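Long-range contacts in envelope glycoprotein (Thogoto virus, PDB 5XEA), which probably attaches the virus to its host-cell receptor and then drives fusion of the viral and host membranes: residues 91-96 and 113-118; 120-125 and 139-144. All coordinates share one frame; numbering follows the deposited sequence.

Contact 1 of 2, residues 91-96 and 113-118; sequences YGDICH and AKHWAP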
ATOM      1  N   TYR B  91      21.540 -34.259  11.374  1.00 48.98           N
ATOM      2  CA  TYR B  91      22.476 -34.328  10.265  1.00 45.73           C
ATOM      3  C   TYR B  91      23.382 -35.545  10.461  1.00 43.58           C
ATOM      4  O   TYR B  91      23.382 -36.179  11.522  1.00 42.91           O
ATOM      5  CB  TYR B  91      23.264 -33.022  10.144  1.00 41.30           C
ATOM      6  CG  TYR B  91      24.068 -32.632  11.373  1.00 44.66           C
ATOM      7  CD1 TYR B  91      25.391 -33.048  11.517  1.00 44.65           C
ATOM      8  CD2 TYR B  91      23.518 -31.830  12.380  1.00 53.49           C
ATOM      9  CE1 TYR B  91      26.144 -32.687  12.628  1.00 45.71           C
ATOM     10  CE2 TYR B  91      24.272 -31.461  13.503  1.00 49.31           C
ATOM     11  CZ  TYR B  91      25.588 -31.895  13.616  1.00 56.68           C
ATOM     12  OH  TYR B  91      26.363 -31.557  14.709  1.00 57.59           O
ATOM     13  N   GLY B  92      24.156 -35.865   9.414  1.00 38.01           N
ATOM     14  CA  GLY B  92      24.974 -37.065   9.403  1.00 41.81           C
ATOM     15  C   GLY B  92      26.357 -36.848   9.985  1.00 46.99           C
ATOM     16  O   GLY B  92      26.690 -35.786  10.509  1.00 45.70           O
ATOM     17  N   ASP B  93      27.178 -37.899   9.898  1.00 37.79           N
ATOM     18  CA  ASP B  93      28.564 -37.794  10.335  1.00 43.44           C
ATOM     19  C   ASP B  93      29.345 -36.866   9.415  1.00 43.73           C
ATOM     20  O   ASP B  93      29.097 -36.801   8.211  1.00 41.84           O
ATOM     21  CB  ASP B  93      29.234 -39.173  10.360  1.00 51.32           C
ATOM     22  CG  ASP B  93      28.660 -40.082  11.442  1.00 63.94           C
ATOM     23  OD1 ASP B  93      28.394 -39.583  12.561  1.00 63.90           O
ATOM     24  OD2 ASP B  93      28.470 -41.290  11.168  1.00 68.72           O
ATOM     25  N   ILE B  94      30.301 -36.145   9.995  1.00 45.37           N
ATOM     26  CA  ILE B  94      31.156 -35.248   9.234  1.00 42.61           C
ATOM     27  C   ILE B  94      32.545 -35.868   9.137  1.00 42.06           C
ATOM     28  O   ILE B  94      32.979 -36.625  10.012  1.00 46.13           O
ATOM     29  CB  ILE B  94      31.222 -33.822   9.831  1.00 46.21           C
ATOM     30  CG1 ILE B  94      32.424 -33.651  10.748  1.00 56.50           C
ATOM     31  CG2 ILE B  94      29.875 -33.425  10.537  1.00 43.75           C
ATOM     32  CD1 ILE B  94      33.257 -32.431  10.408  1.00 62.55           C
ATOM     33  N   CYS B  95      33.233 -35.562   8.044  1.00 42.14           N
ATOM     34  CA  CYS B  95      34.553 -36.112   7.754  1.00 45.66           C
ATOM     35  C   CYS B  95      35.439 -34.956   7.359  1.00 45.08           C
ATOM     36  O   CYS B  95      35.153 -34.265   6.374  1.00 42.59           O
ATOM     37  CB  CYS B  95      34.511 -37.142   6.618  1.00 47.18           C
ATOM     38  SG  CYS B  95      33.875 -38.746   7.067  1.00 79.68           S
ATOM     39  N   HIS B  96      36.500 -34.742   8.119  1.00 42.66           N
ATOM     40  CA  HIS B  96      37.505 -33.748   7.789  1.00 40.36           C
ATOM     41  C   HIS B  96      38.756 -34.462   7.282  1.00 42.75           C
ATOM     42  O   HIS B  96      39.463 -35.111   8.064  1.00 42.16           O
ATOM     43  CB  HIS B  96      37.829 -32.892   9.007  1.00 42.93           C
ATOM     44  CG  HIS B  96      38.672 -31.701   8.688  1.00 45.18           C
ATOM     45  ND1 HIS B  96      40.048 -31.734   8.721  1.00 54.02           N
ATOM     46  CD2 HIS B  96      38.335 -30.440   8.331  1.00 46.85           C
ATOM     47  CE1 HIS B  96      40.525 -30.545   8.397  1.00 59.13           C
ATOM     48  NE2 HIS B  96      39.504 -29.741   8.157  1.00 59.45           N
ATOM     49  N   ALA B 113      20.602 -38.613   9.895  1.00 52.74           N
ATOM     50  CA  ALA B 113      19.979 -38.317  11.185  1.00 55.83           C
ATOM     51  C   ALA B 113      20.775 -38.982  12.324  1.00 63.48           C
ATOM     52  O   ALA B 113      20.293 -39.890  13.002  1.00 66.48           O
ATOM     53  CB  ALA B 113      18.516 -38.778  11.177  1.00 50.06           C
ATOM     54  N   LYS B 114      22.006 -38.514  12.555  1.00 52.42           N
ATOM     55  CA  LYS B 114      22.854 -39.025  13.633  1.00 56.29           C
ATOM     56  C   LYS B 114      23.188 -37.996  14.700  1.00 59.73           C
ATOM     57  O   LYS B 114      23.371 -38.372  15.858  1.00 66.08           O
ATOM     58  CB  LYS B 114      24.175 -39.584  13.075  1.00 51.42           C
ATOM     59  CG  LYS B 114      23.983 -40.763  12.127  1.00 59.34           C
ATOM     60  CD  LYS B 114      25.299 -41.379  11.686  1.00 63.78           C
ATOM     61  CE  LYS B 114      25.760 -42.471  12.640  1.00 63.74           C
ATOM     62  NZ  LYS B 114      26.955 -43.172  12.095  1.00 61.73           N
ATOM     63  N   HIS B 115      23.267 -36.716  14.352  1.00 50.11           N
ATOM     64  CA  HIS B 115      23.549 -35.655  15.306  1.00 50.85           C
ATOM     65  C   HIS B 115      22.383 -34.673  15.328  1.00 56.28           C
ATOM     66  O   HIS B 115      21.522 -34.686  14.442  1.00 51.23           O
ATOM     67  CB  HIS B 115      24.864 -34.966  14.951  1.00 54.03           C
ATOM     68  CG  HIS B 115      26.000 -35.932  14.795  1.00 57.08           C
ATOM     69  ND1 HIS B 115      26.705 -36.420  15.874  1.00 65.67           N
ATOM     70  CD2 HIS B 115      26.507 -36.543  13.697  1.00 63.31           C
ATOM     71  CE1 HIS B 115      27.624 -37.261  15.438  1.00 65.45           C
ATOM     72  NE2 HIS B 115      27.525 -37.356  14.125  1.00 66.20           N
ATOM     73  N   TRP B 116      22.341 -33.845  16.378  1.00 51.04           N
ATOM     74  CA  TRP B 116      21.283 -32.865  16.581  1.00 51.87           C
ATOM     75  C   TRP B 116      21.876 -31.534  17.020  1.00 50.89           C
ATOM     76  O   TRP B 116      22.875 -31.479  17.741  1.00 59.48           O
ATOM     77  CB  TRP B 116      20.256 -33.334  17.636  1.00 54.38           C
ATOM     78  CG  TRP B 116      19.455 -34.510  17.191  1.00 64.47           C
ATOM     79  CD1 TRP B 116      19.782 -35.826  17.338  1.00 61.57           C
ATOM     80  CD2 TRP B 116      18.196 -34.483  16.502  1.00 56.20           C
ATOM     81  NE1 TRP B 116      18.806 -36.621  16.785  1.00 65.48           N
ATOM     82  CE2 TRP B 116      17.820 -35.822  16.266  1.00 59.69           C
ATOM     83  CE3 TRP B 116      17.357 -33.458  16.057  1.00 53.41           C
ATOM     84  CZ2 TRP B 116      16.638 -36.164  15.610  1.00 53.67           C
ATOM     85  CZ3 TRP B 116      16.183 -33.798  15.405  1.00 55.40           C
ATOM     86  CH2 TRP B 116      15.834 -35.140  15.189  1.00 56.32           C
ATOM     87  N   ALA B 117      21.227 -30.463  16.586  1.00 56.35           N
ATOM     88  CA  ALA B 117      21.623 -29.103  16.923  1.00 54.03           C
ATOM     89  C   ALA B 117      20.444 -28.184  16.610  1.00 46.33           C
ATOM     90  O   ALA B 117      19.564 -28.559  15.829  1.00 51.97           O
ATOM     91  CB  ALA B 117      22.885 -28.677  16.144  1.00 51.33           C
ATOM     92  N   PRO B 118      20.393 -26.993  17.218  1.00 53.82           N
ATOM     93  CA  PRO B 118      19.336 -26.045  16.824  1.00 49.63           C
ATOM     94  C   PRO B 118      19.456 -25.634  15.368  1.00 57.09           C
ATOM     95  O   PRO B 118      18.439 -25.392  14.706  1.00 50.34           O
ATOM     96  CB  PRO B 118      19.552 -24.847  17.762  1.00 59.56           C
ATOM     97  CG  PRO B 118      20.658 -25.256  18.723  1.00 55.97           C
ATOM     98  CD  PRO B 118      21.393 -26.373  18.110  1.00 50.26           C
TER

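Contact 2 of 2, residues 120-125 and 139-144; sequences KELVRR and DWRCGV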
ATOM      1  N   LYS B 120      22.731 -25.843  11.929  1.00 45.37           N
ATOM      2  CA  LYS B 120      24.058 -26.305  11.537  1.00 40.98           C
ATOM      3  C   LYS B 120      24.378 -25.763  10.154  1.00 37.64           C
ATOM      4  O   LYS B 120      23.563 -25.882   9.239  1.00 35.75           O
ATOM      5  CB  LYS B 120      24.111 -27.836  11.555  1.00 45.86           C
ATOM      6  CG  LYS B 120      25.329 -28.478  10.926  1.00 50.81           C
ATOM      7  CD  LYS B 120      26.430 -28.685  11.936  1.00 48.55           C
ATOM      8  CE  LYS B 120      27.576 -29.513  11.359  1.00 52.22           C
ATOM      9  NZ  LYS B 120      28.177 -28.851  10.166  1.00 47.38           N
ATOM     10  N   GLU B 121      25.558 -25.172  10.000  1.00 36.48           N
ATOM     11  CA  GLU B 121      26.043 -24.738   8.696  1.00 38.66           C
ATOM     12  C   GLU B 121      27.259 -25.575   8.302  1.00 38.28           C
ATOM     13  O   GLU B 121      28.055 -25.983   9.154  1.00 34.25           O
ATOM     14  CB  GLU B 121      26.406 -23.252   8.700  1.00 37.29           C
ATOM     15  CG  GLU B 121      26.708 -22.696   7.303  1.00 41.40           C
ATOM     16  CD  GLU B 121      25.549 -22.913   6.311  1.00 47.30           C
ATOM     17  OE1 GLU B 121      25.632 -23.853   5.496  1.00 39.12           O
ATOM     18  OE2 GLU B 121      24.554 -22.147   6.341  1.00 46.92           O
ATOM     19  N   LEU B 122      27.386 -25.844   7.011  1.00 38.05           N
ATOM     20  CA  LEU B 122      28.458 -26.695   6.518  1.00 42.14           C
ATOM     21  C   LEU B 122      29.668 -25.842   6.163  1.00 37.75           C
ATOM     22  O   LEU B 122      29.566 -24.633   6.003  1.00 34.11           O
ATOM     23  CB  LEU B 122      28.000 -27.512   5.304  1.00 39.09           C
ATOM     24  CG  LEU B 122      27.530 -26.854   4.002  1.00 34.09           C
ATOM     25  CD1 LEU B 122      28.656 -26.344   3.112  1.00 35.75           C
ATOM     26  CD2 LEU B 122      26.673 -27.874   3.238  1.00 35.56           C
ATOM     27  N   VAL B 123      30.823 -26.491   6.080  1.00 32.49           N
ATOM     28  CA  VAL B 123      32.060 -25.907   5.579  1.00 36.84           C
ATOM     29  C   VAL B 123      32.335 -26.570   4.242  1.00 36.93           C
ATOM     30  O   VAL B 123      32.210 -27.791   4.121  1.00 37.82           O
ATOM     31  CB  VAL B 123      33.238 -26.138   6.545  1.00 45.09           C
ATOM     32  CG1 VAL B 123      34.508 -25.468   6.016  1.00 41.42           C
ATOM     33  CG2 VAL B 123      32.917 -25.608   7.931  1.00 45.32           C
ATOM     34  N   ARG B 124      32.671 -25.781   3.230  1.00 34.84           N
ATOM     35  CA  ARG B 124      32.954 -26.336   1.912  1.00 36.27           C
ATOM     36  C   ARG B 124      34.445 -26.640   1.823  1.00 37.47           C
ATOM     37  O   ARG B 124      35.262 -25.722   1.824  1.00 37.99           O
ATOM     38  CB  ARG B 124      32.542 -25.383   0.802  1.00 35.35           C
ATOM     39  CG  ARG B 124      33.042 -25.878  -0.560  1.00 39.94           C
ATOM     40  CD  ARG B 124      32.717 -24.883  -1.637  1.00 38.76           C
ATOM     41  NE  ARG B 124      33.200 -25.331  -2.928  1.00 39.52           N
ATOM     42  CZ  ARG B 124      33.034 -24.648  -4.051  1.00 48.48           C
ATOM     43  NH1 ARG B 124      32.380 -23.491  -4.031  1.00 51.13           N
ATOM     44  NH2 ARG B 124      33.515 -25.118  -5.189  1.00 49.56           N
ATOM     45  N   ARG B 125      34.800 -27.919   1.749  1.00 35.84           N
ATOM     46  CA  ARG B 125      36.208 -28.318   1.697  1.00 39.65           C
ATOM     47  C   ARG B 125      36.368 -29.468   0.709  1.00 40.17           C
ATOM     48  O   ARG B 125      35.559 -30.403   0.710  1.00 36.28           O
ATOM     49  CB  ARG B 125      36.707 -28.733   3.092  1.00 37.38           C
ATOM     50  CG  ARG B 125      38.201 -29.030   3.182  1.00 56.60           C
ATOM     51  CD  ARG B 125      38.660 -29.120   4.644  1.00 56.83           C
ATOM     52  NE  ARG B 125      40.068 -29.511   4.748  1.00 56.25           N
ATOM     53  CZ  ARG B 125      41.080 -28.653   4.833  1.00 54.47           C
ATOM     54  NH1 ARG B 125      40.847 -27.345   4.832  1.00 55.25           N
ATOM     55  NH2 ARG B 125      42.327 -29.098   4.926  1.00 51.42           N
ATOM     56  N   ASP B 139      30.429 -32.606   5.143  1.00 37.36           N
ATOM     57  CA  ASP B 139      29.858 -31.739   6.171  1.00 34.13           C
ATOM     58  C   ASP B 139      28.389 -31.514   5.853  1.00 35.83           C
ATOM     59  O   ASP B 139      27.906 -31.806   4.752  1.00 35.09           O
ATOM     60  CB  ASP B 139      30.628 -30.413   6.300  1.00 37.70           C
ATOM     61  CG  ASP B 139      30.392 -29.717   7.650  1.00 47.78           C
ATOM     62  OD1 ASP B 139      29.679 -30.292   8.518  1.00 39.96           O
ATOM     63  OD2 ASP B 139      30.909 -28.590   7.827  1.00 42.72           O
ATOM     64  N   TRP B 140      27.662 -31.019   6.849  1.00 32.90           N
ATOM     65  CA  TRP B 140      26.212 -30.954   6.770  1.00 32.82           C
ATOM     66  C   TRP B 140      25.726 -29.555   7.099  1.00 33.79           C
ATOM     67  O   TRP B 140      26.363 -28.825   7.860  1.00 36.28           O
ATOM     68  CB  TRP B 140      25.554 -31.966   7.740  1.00 33.77           C
ATOM     69  CG  TRP B 140      25.803 -33.379   7.350  1.00 34.13           C
ATOM     70  CD1 TRP B 140      26.943 -34.108   7.578  1.00 34.51           C
ATOM     71  CD2 TRP B 140      24.920 -34.229   6.614  1.00 39.94           C
ATOM     72  NE1 TRP B 140      26.809 -35.367   7.051  1.00 36.44           N
ATOM     73  CE2 TRP B 140      25.589 -35.467   6.435  1.00 39.60           C
ATOM     74  CE3 TRP B 140      23.625 -34.073   6.091  1.00 33.95           C
ATOM     75  CZ2 TRP B 140      25.005 -36.542   5.762  1.00 36.93           C
ATOM     76  CZ3 TRP B 140      23.047 -35.130   5.418  1.00 34.22           C
ATOM     77  CH2 TRP B 140      23.740 -36.362   5.265  1.00 36.05           C
ATOM     78  N   ARG B 141      24.570 -29.201   6.537  1.00 32.06           N
ATOM     79  CA  ARG B 141      23.795 -28.060   7.006  1.00 31.90           C
ATOM     80  C   ARG B 141      22.369 -28.528   7.254  1.00 35.23           C
ATOM     81  O   ARG B 141      21.866 -29.431   6.576  1.00 35.40           O
ATOM     82  CB  ARG B 141      23.788 -26.881   6.018  1.00 31.39           C
ATOM     83  CG  ARG B 141      22.960 -27.131   4.755  1.00 35.01           C
ATOM     84  CD  ARG B 141      23.327 -26.161   3.630  1.00 32.23           C
ATOM     85  NE  ARG B 141      23.222 -24.773   4.097  1.00 36.07           N
ATOM     86  CZ  ARG B 141      22.206 -23.956   3.826  1.00 40.13           C
ATOM     87  NH1 ARG B 141      21.189 -24.367   3.083  1.00 31.49           N
ATOM     88  NH2 ARG B 141      22.207 -22.718   4.298  1.00 30.98           N
ATOM     89  N   CYS B 142      21.729 -27.915   8.239  1.00 34.60           N
ATOM     90  CA  CYS B 142      20.312 -28.176   8.454  1.00 36.77           C
ATOM     91  C   CYS B 142      19.718 -27.021   9.239  1.00 39.12           C
ATOM     92  O   CYS B 142      20.433 -26.249   9.885  1.00 37.04           O
ATOM     93  CB  CYS B 142      20.090 -29.511   9.173  1.00 38.83           C
ATOM     94  SG  CYS B 142      20.833 -29.587  10.816  1.00 50.78           S
ATOM     95  N   GLY B 143      18.404 -26.905   9.172  1.00 35.76           N
ATOM     96  CA  GLY B 143      17.729 -25.834   9.880  1.00 35.46           C
ATOM     97  C   GLY B 143      16.237 -26.067   9.849  1.00 38.04           C
ATOM     98  O   GLY B 143      15.724 -26.822   9.013  1.00 37.35           O
ATOM     99  N   VAL B 144      15.540 -25.408  10.773  1.00 35.90           N
ATOM    100  CA  VAL B 144      14.098 -25.596  10.899  1.00 38.31           C
ATOM    101  C   VAL B 144      13.484 -24.291  11.383  1.00 44.03           C
ATOM    102  O   VAL B 144      14.094 -23.552  12.165  1.00 48.29           O
ATOM    103  CB  VAL B 144      13.757 -26.767  11.841  1.00 36.60           C
ATOM    104  CG1 VAL B 144      14.250 -26.481  13.262  1.00 44.47           C
ATOM    105  CG2 VAL B 144      12.244 -27.061  11.842  1.00 39.96           C
TER

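Contact 1 of 2, residues 91-96 and 113-118
Tyr91 and His115 form an antiparallel hydrogen-bonded pair in the two-stranded sheet of 89-91 and 115-117, and a classic beta bulge sets in exactly there, with Lys114 and His115 both lying opposite Tyr91. The carbonyl oxygen of Tyr91 takes two amides at once. His115 N approaches Tyr91 O in the carbonyl plane at 2.9 Å, whereas Lys114 N comes from well above that plane. Tyr91 N closes the pair by donating to His115 O.

Because the paired residues put their side chains on the same face of the sheet, the phenol and the imidazole become neighbours, and the two side chains cross at about a right angle. With Tyr91 CG set between its own backbone N and carbonyl carbon (chi1 59°), the ring lies against His115, and it is the His115 methylene, not the imidazole, that sits over it: His115 CB lies 3.6 Å from the Tyr91 ring centroid, a CH-pi contact displaced toward the rim. The two ring planes are near parallel, 30° apart, but so far slid that they barely overlap. Ala117 CB meets the edge of the phenol at CE2.

The imidazole edge turns to the next residues of 91-96: Gly92 O lies near the ring plane, 3.3 Å from His115 CD2. Beyond it Asp93 divides its carboxylate between two basic partners. Lys114 NZ meets Asp93 OD2 on the syn side at 2.6 Å in a salt bridge, and a bend at chi3 (89°) turns Lys114 CE toward the carboxylate. Two adjacent residues of the bulge thus hold one carboxylate by both oxygens, and the second bond runs from His115 NE2 to the anti side of Asp93 OD1 at 2.9 Å.

Contact 2 of 2, residues 120-125 and 139-144
Lys120 NZ is the polar hub between 120-125 and the strand residues 139-144. Lys120 NZ forms a salt bridge with Asp139 OD1 at 2.7 Å and also donates to Trp140 O and Glu121 O, three acceptors that should stabilise its charge. Bends at chi2 and chi4 curl the lysine chain back to this site.

Asp139 serves both segments: OD1 also accepts Trp140 N, from the same face of the carboxylate as the lysine, while Val123 N reaches Asp139 OD2 at 2.7 Å. Glu121 and Arg141 run side by side, their flat groups nearly coplanar, in a side-on bidentate grip: Arg141 NE meets Glu121 OE1 at 2.9 Å and Arg141 NH2 meets Glu121 OE2 at 3.2 Å, both on syn lone pairs. Leu122 N, bound to the anti side of Glu121 OE1, helps fix the carboxylate, and Leu122 CD2 packs on Arg141 CD.

At the backbone level, a single antiparallel bridge pairs Lys120 with Cys142, which is disulfide-bonded to Cys89. Farther out, helix 421-437 lies against Glu121 and Arg141, with Ser429 O accepting Arg141 NH2, while strand 40-56 pairs with 133-156 through Trp50, Thr48 and Tyr46.

In the fold
Contacts 1 and 2 illustrate how contacts made one after another along the chain can converge in space: their centres lie only about 9 Å apart. Both fall within the baculovirus gp64-like family region, where contact 2 holds a loop to the long antiparallel strand 133-156. Trp140 joins them directly. Trp140 NE1 makes a probable hydrogen bond to Asp93 O at 2.9 Å, and Trp140 CB packs against Tyr91 CB at 3.5 Å. A cation-pi contact between Lys120 and the Tyr91 ring ties them again, and strands 95-99 and 133-156 are neighbours in one sheet. Contact 1 is largely superficial and contact 2 largely buried; neither contains a residue known to bind a receptor or ligand.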